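Local coordinates for protein beta-glucosidase (Saccharopolyspora erythraea D, PDB 5M6G) that probably hydrolyses terminal, non-reducing beta-D-glucosyl residues with release of beta-D-glucose, as a two-domain glycoside hydrolase of family 3, at residues K63-M67 and I366-N370; G121-I125 and K377-F383; G499-Y503 and G541-D545. One frame throughout, in Å; residues are numbered along the deposited sequence.

Contact 1. Residues K63-M67 and I366-N370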
loop_
_atom_site.group_PDB
_atom_site.type_symbol
_atom_site.label_atom_id
_atom_site.label_comp_id
_atom_site.label_asym_id
_atom_site.label_seq_id
_atom_site.Cartn_x
_atom_site.Cartn_y
_atom_site.Cartn_z
ATOM N N LYS A 63 22.700 -13.148 -16.208
ATOM C CA LYS A 63 21.827 -12.016 -16.497
ATOM C C LYS A 63 20.357 -12.417 -16.443
ATOM O O LYS A 63 19.513 -11.640 -15.981
ATOM C CB LYS A 63 22.176 -11.432 -17.874
ATOM C CG LYS A 63 23.536 -10.750 -17.942
ATOM C CD LYS A 63 23.847 -10.272 -19.365
ATOM C CE LYS A 63 25.300 -9.820 -19.492
ATOM N NZ LYS A 63 25.607 -9.528 -20.937
ATOM N N LEU A 64 20.026 -13.616 -16.920
ATOM C CA LEU A 64 18.643 -14.070 -16.838
ATOM C C LEU A 64 18.218 -14.224 -15.387
ATOM O O LEU A 64 17.121 -13.798 -15.001
ATOM C CB LEU A 64 18.472 -15.388 -17.586
ATOM C CG LEU A 64 18.858 -15.311 -19.069
ATOM C CD1 LEU A 64 18.778 -16.689 -19.696
ATOM C CD2 LEU A 64 17.966 -14.306 -19.832
ATOM N N GLY A 65 19.094 -14.803 -14.564
ATOM C CA GLY A 65 18.791 -14.949 -13.150
ATOM C C GLY A 65 18.460 -13.633 -12.478
ATOM O O GLY A 65 17.529 -13.561 -11.673
ATOM N N GLN A 66 19.212 -12.573 -12.797
ATOM C CA GLN A 66 18.971 -11.288 -12.145
ATOM C C GLN A 66 17.573 -10.759 -12.420
ATOM O O GLN A 66 17.068 -9.960 -11.631
ATOM C CB GLN A 66 19.988 -10.231 -12.580
ATOM C CG GLN A 66 21.373 -10.391 -11.990
ATOM C CD GLN A 66 21.364 -10.304 -10.484
ATOM O OE1 GLN A 66 21.001 -9.274 -9.910
ATOM N NE2 GLN A 66 21.759 -11.389 -9.830
ATOM N N MET A 67 16.939 -11.185 -13.511
ATOM C CA MET A 67 15.625 -10.675 -13.878
ATOM C C MET A 67 14.487 -11.376 -13.143
ATOM O O MET A 67 13.323 -11.021 -13.348
ATOM C CB MET A 67 15.442 -10.790 -15.393
ATOM C CG MET A 67 16.394 -9.873 -16.150
ATOM S SD MET A 67 16.390 -10.125 -17.937
ATOM C CE MET A 67 14.713 -9.609 -18.318
ATOM N N ILE A 366 17.952 -7.708 -22.509
ATOM C CA ILE A 366 18.457 -8.337 -21.289
ATOM C C ILE A 366 19.482 -7.438 -20.611
ATOM O O ILE A 366 19.528 -7.338 -19.375
ATOM C CB ILE A 366 19.055 -9.722 -21.611
ATOM C CG1 ILE A 366 18.027 -10.624 -22.299
ATOM C CG2 ILE A 366 19.636 -10.375 -20.342
ATOM C CD1 ILE A 366 16.727 -10.819 -21.525
ATOM N N ASP A 367 20.342 -6.790 -21.403
ATOM C CA ASP A 367 21.363 -5.923 -20.820
ATOM C C ASP A 367 20.739 -4.683 -20.202
ATOM O O ASP A 367 21.179 -4.219 -19.142
ATOM C CB ASP A 367 22.394 -5.519 -21.878
ATOM C CG ASP A 367 23.374 -6.634 -22.212
ATOM O OD1 ASP A 367 23.410 -7.651 -21.492
ATOM O OD2 ASP A 367 24.124 -6.477 -23.206
ATOM N N ASP A 368 19.723 -4.118 -20.856
ATOM C CA ASP A 368 19.030 -2.977 -20.271
ATOM C C ASP A 368 18.410 -3.352 -18.927
ATOM O O ASP A 368 18.542 -2.616 -17.942
ATOM C CB ASP A 368 17.965 -2.460 -21.242
ATOM C CG ASP A 368 17.039 -1.454 -20.606
ATOM O OD1 ASP A 368 17.512 -0.355 -20.263
ATOM O OD2 ASP A 368 15.837 -1.758 -20.459
ATOM N N ALA A 369 17.736 -4.506 -18.861
ATOM C CA ALA A 369 17.123 -4.917 -17.602
ATOM C C ALA A 369 18.181 -5.114 -16.529
ATOM O O ALA A 369 17.999 -4.701 -15.375
ATOM C CB ALA A 369 16.314 -6.200 -17.801
ATOM N N ASN A 370 19.314 -5.719 -16.895
ATOM C CA ASN A 370 20.349 -5.958 -15.893
ATOM C C ASN A 370 21.007 -4.667 -15.452
ATOM O O ASN A 370 21.306 -4.497 -14.272
ATOM C CB ASN A 370 21.389 -6.921 -16.428
ATOM C CG ASN A 370 21.044 -8.331 -16.107
ATOM O OD1 ASN A 370 21.644 -8.935 -15.219
ATOM N ND2 ASN A 370 20.022 -8.854 -16.780
#
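Lys63, Met67, Ile366 and Asn370 form the heart of a helix-helix contact in the family 3 N-terminal domain, of the TIM-barrel clan: the end of helix 60-66, just before strand 68-71, packs on helix 363-379. The tight side is apolar. Met67 SD lies 3.7 Å from Ile366 CD1, and the bend at its last torsion (chi3 65°) turns CE to 3.8 Å from Ala369 CB, while the other branch of Ile366, CG2, meets Lys63 CB. Leu64 CD2 adds a looser touch on Ile366 CD1, and Leu352 of helix 345-357 packs against both Leu64 and Met67. The opposite flank is partly open to solvent. There Lys63 runs extended past CG and crosses Asp367, giving a salt bridge of 2.9 Å from NZ to OD1, on the syn side of the carboxylate. Buried between the two flanks, the Asn370 amide ties helix to helix: ND2 donates to Lys63 O across the contact and to Ile366 O one turn back in its own helix, and OD1 lies against Gln66 CB. An alanine in place of Asn370 would probably leave Lys63 O without this donor and open a gap beside Lys63 and Gln66. The bond from Asn370 ND2 to Lys63 O is nearly straight (166° at the hydrogen), with the acceptor in the amide plane although ND2 sits above the carbonyl plane of Lys63.

Contact 2. Residues G121-I125 and K377-F383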
loop_
_atom_site.group_PDB
_atom_site.type_symbol
_atom_site.label_atom_id
_atom_site.label_comp_id
_atom_site.label_asym_id
_atom_site.label_seq_id
_atom_site.Cartn_x
_atom_site.Cartn_y
_atom_site.Cartn_z
ATOM N N GLY A 121 29.020 -13.441 -6.475
ATOM C CA GLY A 121 28.641 -12.873 -5.194
ATOM C C GLY A 121 27.728 -11.671 -5.296
ATOM O O GLY A 121 27.812 -10.765 -4.457
ATOM N N ILE A 122 26.870 -11.626 -6.314
ATOM C CA ILE A 122 25.910 -10.533 -6.466
ATOM C C ILE A 122 24.886 -10.614 -5.342
ATOM O O ILE A 122 24.154 -11.609 -5.247
ATOM C CB ILE A 122 25.200 -10.578 -7.823
ATOM C CG1 ILE A 122 26.209 -10.389 -8.962
ATOM C CG2 ILE A 122 24.098 -9.515 -7.868
ATOM C CD1 ILE A 122 25.570 -10.492 -10.342
ATOM N N PRO A 123 24.778 -9.601 -4.491
ATOM C CA PRO A 123 23.847 -9.703 -3.369
ATOM C C PRO A 123 22.409 -9.688 -3.856
ATOM O O PRO A 123 22.077 -9.129 -4.912
ATOM C CB PRO A 123 24.175 -8.473 -2.513
ATOM C CG PRO A 123 24.776 -7.504 -3.468
ATOM C CD PRO A 123 25.460 -8.297 -4.540
ATOM N N LEU A 124 21.567 -10.364 -3.084
ATOM C CA LEU A 124 20.136 -10.386 -3.339
ATOM C C LEU A 124 19.509 -9.048 -2.964
ATOM O O LEU A 124 19.973 -8.355 -2.053
ATOM C CB LEU A 124 19.502 -11.497 -2.509
ATOM C CG LEU A 124 18.193 -12.128 -2.931
ATOM C CD1 LEU A 124 18.391 -12.882 -4.226
ATOM C CD2 LEU A 124 17.769 -13.071 -1.820
ATOM N N ILE A 125 18.433 -8.688 -3.662
ATOM C CA ILE A 125 17.543 -7.613 -3.227
ATOM C C ILE A 125 16.223 -8.260 -2.827
ATOM O O ILE A 125 15.723 -9.157 -3.521
ATOM C CB ILE A 125 17.372 -6.527 -4.315
ATOM C CG1 ILE A 125 16.713 -5.262 -3.751
ATOM C CG2 ILE A 125 16.591 -7.042 -5.532
ATOM C CD1 ILE A 125 16.678 -4.106 -4.748
ATOM N N LYS A 377 20.975 -2.143 -7.054
ATOM C CA LYS A 377 21.696 -2.906 -6.032
ATOM C C LYS A 377 22.952 -2.170 -5.567
ATOM O O LYS A 377 23.233 -2.115 -4.364
ATOM C CB LYS A 377 22.040 -4.300 -6.556
ATOM C CG LYS A 377 20.819 -5.194 -6.749
ATOM C CD LYS A 377 21.230 -6.618 -7.132
ATOM C CE LYS A 377 20.056 -7.572 -7.083
ATOM N NZ LYS A 377 20.494 -8.993 -7.253
ATOM N N PHE A 378 23.722 -1.588 -6.495
ATOM C CA PHE A 378 24.894 -0.814 -6.079
ATOM C C PHE A 378 24.495 0.440 -5.315
ATOM O O PHE A 378 25.112 0.780 -4.297
ATOM C CB PHE A 378 25.747 -0.427 -7.284
ATOM C CG PHE A 378 26.594 -1.549 -7.808
ATOM C CD1 PHE A 378 27.742 -1.941 -7.133
ATOM C CD2 PHE A 378 26.246 -2.203 -8.981
ATOM C CE1 PHE A 378 28.528 -2.988 -7.614
ATOM C CE2 PHE A 378 27.026 -3.236 -9.474
ATOM C CZ PHE A 378 28.169 -3.635 -8.777
ATOM N N GLU A 379 23.480 1.153 -5.801
ATOM C CA GLU A 379 23.052 2.370 -5.124
ATOM C C GLU A 379 22.562 2.065 -3.719
ATOM O O GLU A 379 22.831 2.822 -2.783
ATOM C CB GLU A 379 21.962 3.075 -5.942
ATOM C CG GLU A 379 22.496 3.714 -7.231
ATOM C CD GLU A 379 21.396 4.210 -8.166
ATOM O OE1 GLU A 379 20.252 3.706 -8.087
ATOM O OE2 GLU A 379 21.683 5.091 -9.003
ATOM N N LEU A 380 21.875 0.940 -3.546
ATOM C CA LEU A 380 21.384 0.568 -2.223
ATOM C C LEU A 380 22.500 0.165 -1.275
ATOM O O LEU A 380 22.220 -0.075 -0.100
ATOM C CB LEU A 380 20.373 -0.574 -2.343
ATOM C CG LEU A 380 18.977 -0.109 -2.751
ATOM C CD1 LEU A 380 18.142 -1.285 -3.209
ATOM C CD2 LEU A 380 18.308 0.598 -1.570
ATOM N N GLY A 381 23.740 0.079 -1.757
ATOM C CA GLY A 381 24.856 -0.281 -0.910
ATOM C C GLY A 381 24.965 -1.754 -0.612
ATOM O O GLY A 381 25.723 -2.132 0.282
ATOM N N LEU A 382 24.258 -2.604 -1.366
ATOM C CA LEU A 382 24.194 -4.030 -1.051
ATOM C C LEU A 382 25.531 -4.728 -1.246
ATOM O O LEU A 382 25.777 -5.769 -0.622
ATOM C CB LEU A 382 23.126 -4.710 -1.910
ATOM C CG LEU A 382 21.688 -4.322 -1.546
ATOM C CD1 LEU A 382 20.689 -4.940 -2.531
ATOM C CD2 LEU A 382 21.370 -4.746 -0.119
ATOM N N PHE A 383 26.390 -4.204 -2.122
ATOM C CA PHE A 383 27.694 -4.822 -2.323
ATOM C C PHE A 383 28.657 -4.504 -1.187
ATOM O O PHE A 383 29.689 -5.170 -1.059
ATOM C CB PHE A 383 28.309 -4.372 -3.659
ATOM C CG PHE A 383 27.674 -4.993 -4.878
ATOM C CD1 PHE A 383 26.485 -4.496 -5.397
ATOM C CD2 PHE A 383 28.285 -6.059 -5.524
ATOM C CE1 PHE A 383 25.910 -5.059 -6.534
ATOM C CE2 PHE A 383 27.717 -6.628 -6.659
ATOM C CZ PHE A 383 26.532 -6.133 -7.166
#
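This is a buried, mainly apolar contact with one charged side chain, Lys377, buried in it: Pro123, in the loop before strand 125-128 of the parallel sheet, and Ile125, which begins that strand, meet the end of helix 363-379 and the turn that follows it. Pro123 packs on two successive residues of that turn. Its CG lies 3.6 Å from Leu382 CB, and its CD stands over the face of the Phe383 ring, 3.5 Å from the centroid and 12° off the normal, a CH-pi contact. The opposite face of the same ring receives Phe378 CE1, so the ring is held between Pro123 and Phe378. Farther along, Ile125 sends CG1 anti to its own nitrogen (chi1 -167°), carrying CD1 to 3.5 Å from Leu380 CD1; its CG2 rests on Lys377 CE, and Leu382 CD1 approaches its CB. Lys377 reaches back along an extended chain, packing CD against Ile122 CG2, and its NZ donates a bond of 2.8 Å to Pro123 O. The buried ammonium is also held by Gln66 and Gly86 O, so three oxygens surround the charge and probably offset the cost of burying it. Leu382 also touches Asp175, a ligand of a magnesium ion about 5 Å from the leucine side chain. The helix finishes in a Schellman motif: Gly381 has positive phi, Gly381 N bonds to Phe378 O, and Leu382 N returns 3.2 Å to Lys377 O, turning Leu382 and Phe383 onto the loop before the strand.

Contact 3. Residues G499-Y503 and G541-D545; sequences GETPY and GRPLD
The carboxylate of Glu500 takes four bonds, two at each oxygen, and joins the loop after strand 493-499 to the loop after strand 534-539. OE1 is met by Gly541 N at 2.7 Å, nearly along its C-O axis and with an N-H...O angle of 163°, and by Tyr503 OH at 2.6 Å from the syn side. OE2 is gripped side-on by Arg542, whose NE (2.9 Å) and NH2 (3.0 Å) both converge on this one oxygen in a salt bridge. Both bonds are somewhat bent because the two nitrogens share a single acceptor; the carboxylate and guanidinium planes stand 60° apart. Tyr503 OH comes within 3.2 Å of Arg542 NE, but the angle is too poor for a bond. Below the charged group, Leu544 CD2 rests on Glu500 CD, 4.0 Å away, and Leu544 CD1 approaches Gly499 CA.

Tyr503 CG is set between its backbone nitrogen and carbonyl (chi1 53°), which turns the ring toward Gly541. The lack of a side chain at Gly541 matters here, since a beta carbon would run into the tyrosine hydroxyl. In the next shell, Gly508 O takes a bond from Arg542 NH2 and Asp188 O one from NH1. Arg510 makes a cation-pi contact with the Tyr503 ring, and Tyr194 meets that ring and also bonds Tyr503 O. Asp188 and Tyr194 lie in the N-terminal domain, so Arg542 and Tyr503 tie these loops across to it, with the Tyr503 side chain about 7 Å from that of sorbitol-binding Arg192. Strands 493-499 and 534-539 are parallel inner neighbours in the mixed sheet of the C-terminal domain, and the network joins the loops leaving their C-terminal ends. With a guanidinium and two further donors around it, Glu500 is probably held as the carboxylate.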
loop_
_atom_site.group_PDB
_atom_site.type_symbol
_atom_site.label_atom_id
_atom_site.label_comp_id
_atom_site.label_asym_id
_atom_site.label_seq_id
_atom_site.Cartn_x
_atom_site.Cartn_y
_atom_site.Cartn_z
ATOM N N GLY A 499 -18.913 -0.159 9.535
ATOM C CA GLY A 499 -18.216 -0.094 8.260
ATOM C C GLY A 499 -17.771 -1.470 7.773
ATOM O O GLY A 499 -18.448 -2.480 7.994
ATOM N N GLU A 500 -16.623 -1.495 7.097
ATOM C CA GLU A 500 -16.192 -2.698 6.404
ATOM C C GLU A 500 -15.271 -3.547 7.272
ATOM O O GLU A 500 -14.658 -3.064 8.222
ATOM C CB GLU A 500 -15.463 -2.331 5.111
ATOM C CG GLU A 500 -16.213 -1.354 4.228
ATOM C CD GLU A 500 -15.499 -1.130 2.903
ATOM O OE1 GLU A 500 -14.463 -0.432 2.883
ATOM O OE2 GLU A 500 -15.974 -1.684 1.889
ATOM N N THR A 501 -15.179 -4.824 6.921
ATOM C CA THR A 501 -14.154 -5.741 7.399
ATOM C C THR A 501 -13.026 -5.822 6.369
ATOM O O THR A 501 -13.173 -5.347 5.236
ATOM C CB THR A 501 -14.769 -7.116 7.659
ATOM O OG1 THR A 501 -15.408 -7.578 6.470
ATOM C CG2 THR A 501 -15.803 -7.040 8.808
ATOM N N PRO A 502 -11.868 -6.383 6.735
ATOM C CA PRO A 502 -10.680 -6.237 5.878
ATOM C C PRO A 502 -10.779 -6.986 4.554
ATOM O O PRO A 502 -11.367 -8.066 4.459
ATOM C CB PRO A 502 -9.548 -6.811 6.741
ATOM C CG PRO A 502 -10.025 -6.640 8.164
ATOM C CD PRO A 502 -11.506 -6.867 8.087
ATOM N N TYR A 503 -10.165 -6.400 3.525
ATOM C CA TYR A 503 -10.078 -7.022 2.208
ATOM C C TYR A 503 -8.873 -6.440 1.477
ATOM O O TYR A 503 -8.316 -5.416 1.876
ATOM C CB TYR A 503 -11.353 -6.786 1.393
ATOM C CG TYR A 503 -11.717 -5.321 1.324
ATOM C CD1 TYR A 503 -11.120 -4.476 0.391
ATOM C CD2 TYR A 503 -12.641 -4.776 2.213
ATOM C CE1 TYR A 503 -11.437 -3.131 0.334
ATOM C CE2 TYR A 503 -12.968 -3.433 2.167
ATOM C CZ TYR A 503 -12.359 -2.615 1.223
ATOM O OH TYR A 503 -12.668 -1.279 1.181
ATOM N N GLY A 541 -12.750 1.434 3.787
ATOM C CA GLY A 541 -11.743 1.789 2.806
ATOM C C GLY A 541 -12.176 2.782 1.747
ATOM O O GLY A 541 -11.411 3.062 0.818
ATOM N N ARG A 542 -13.363 3.361 1.875
ATOM C CA ARG A 542 -13.948 4.137 0.790
ATOM C C ARG A 542 -15.229 4.771 1.306
ATOM O O ARG A 542 -15.735 4.352 2.354
ATOM C CB ARG A 542 -14.256 3.232 -0.395
ATOM C CG ARG A 542 -15.064 2.011 0.029
ATOM C CD ARG A 542 -15.230 1.013 -1.102
ATOM N NE ARG A 542 -15.164 -0.348 -0.585
ATOM C CZ ARG A 542 -15.028 -1.437 -1.334
ATOM N NH1 ARG A 542 -14.944 -1.341 -2.667
ATOM N NH2 ARG A 542 -14.948 -2.623 -0.743
ATOM N N PRO A 543 -15.793 5.755 0.609
ATOM C CA PRO A 543 -17.162 6.173 0.927
ATOM C C PRO A 543 -18.097 4.971 0.902
ATOM O O PRO A 543 -17.906 4.027 0.130
ATOM C CB PRO A 543 -17.499 7.175 -0.188
ATOM C CG PRO A 543 -16.147 7.697 -0.635
ATOM C CD PRO A 543 -15.227 6.504 -0.533
ATOM N N LEU A 544 -19.097 5.001 1.782
ATOM C CA LEU A 544 -20.157 4.005 1.815
ATOM C C LEU A 544 -21.486 4.689 1.532
ATOM O O LEU A 544 -21.651 5.885 1.784
ATOM C CB LEU A 544 -20.217 3.283 3.172
ATOM C CG LEU A 544 -18.972 2.510 3.590
ATOM C CD1 LEU A 544 -19.223 1.821 4.947
ATOM C CD2 LEU A 544 -18.538 1.501 2.521
ATOM N N ASP A 545 -22.436 3.918 1.013
ATOM C CA ASP A 545 -23.723 4.451 0.561
ATOM C C ASP A 545 -24.642 4.632 1.768
ATOM O O ASP A 545 -25.280 3.681 2.225
ATOM C CB ASP A 545 -24.325 3.509 -0.472
ATOM C CG ASP A 545 -25.485 4.125 -1.228
ATOM O OD1 ASP A 545 -25.775 5.329 -1.038
ATOM O OD2 ASP A 545 -26.095 3.393 -2.032
#

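How the contacts relate
Contacts 1 and 2 share helix 363-379 and lie 14 Å apart, centre to centre. They touch directly: Gln66 OE1 of contact 1, 2.7 Å from Lys377 NZ of contact 2, is the polar join between them, and Gln66 NE2 packs on Ile122 CG2. Their segments alternate along the chain, bringing 63-67 and 121-125 onto one helix, 363-379, and the turn after it. Contact 3 belongs to the C-terminal domain, across the chain's centre, with centres 41 Å from contact 1 and 40 Å from contact 2. The sorbitol pocket lies between: Ile125 is about 14 Å and Tyr503 about 13 Å, side chain to ligand, from the bound sorbitol.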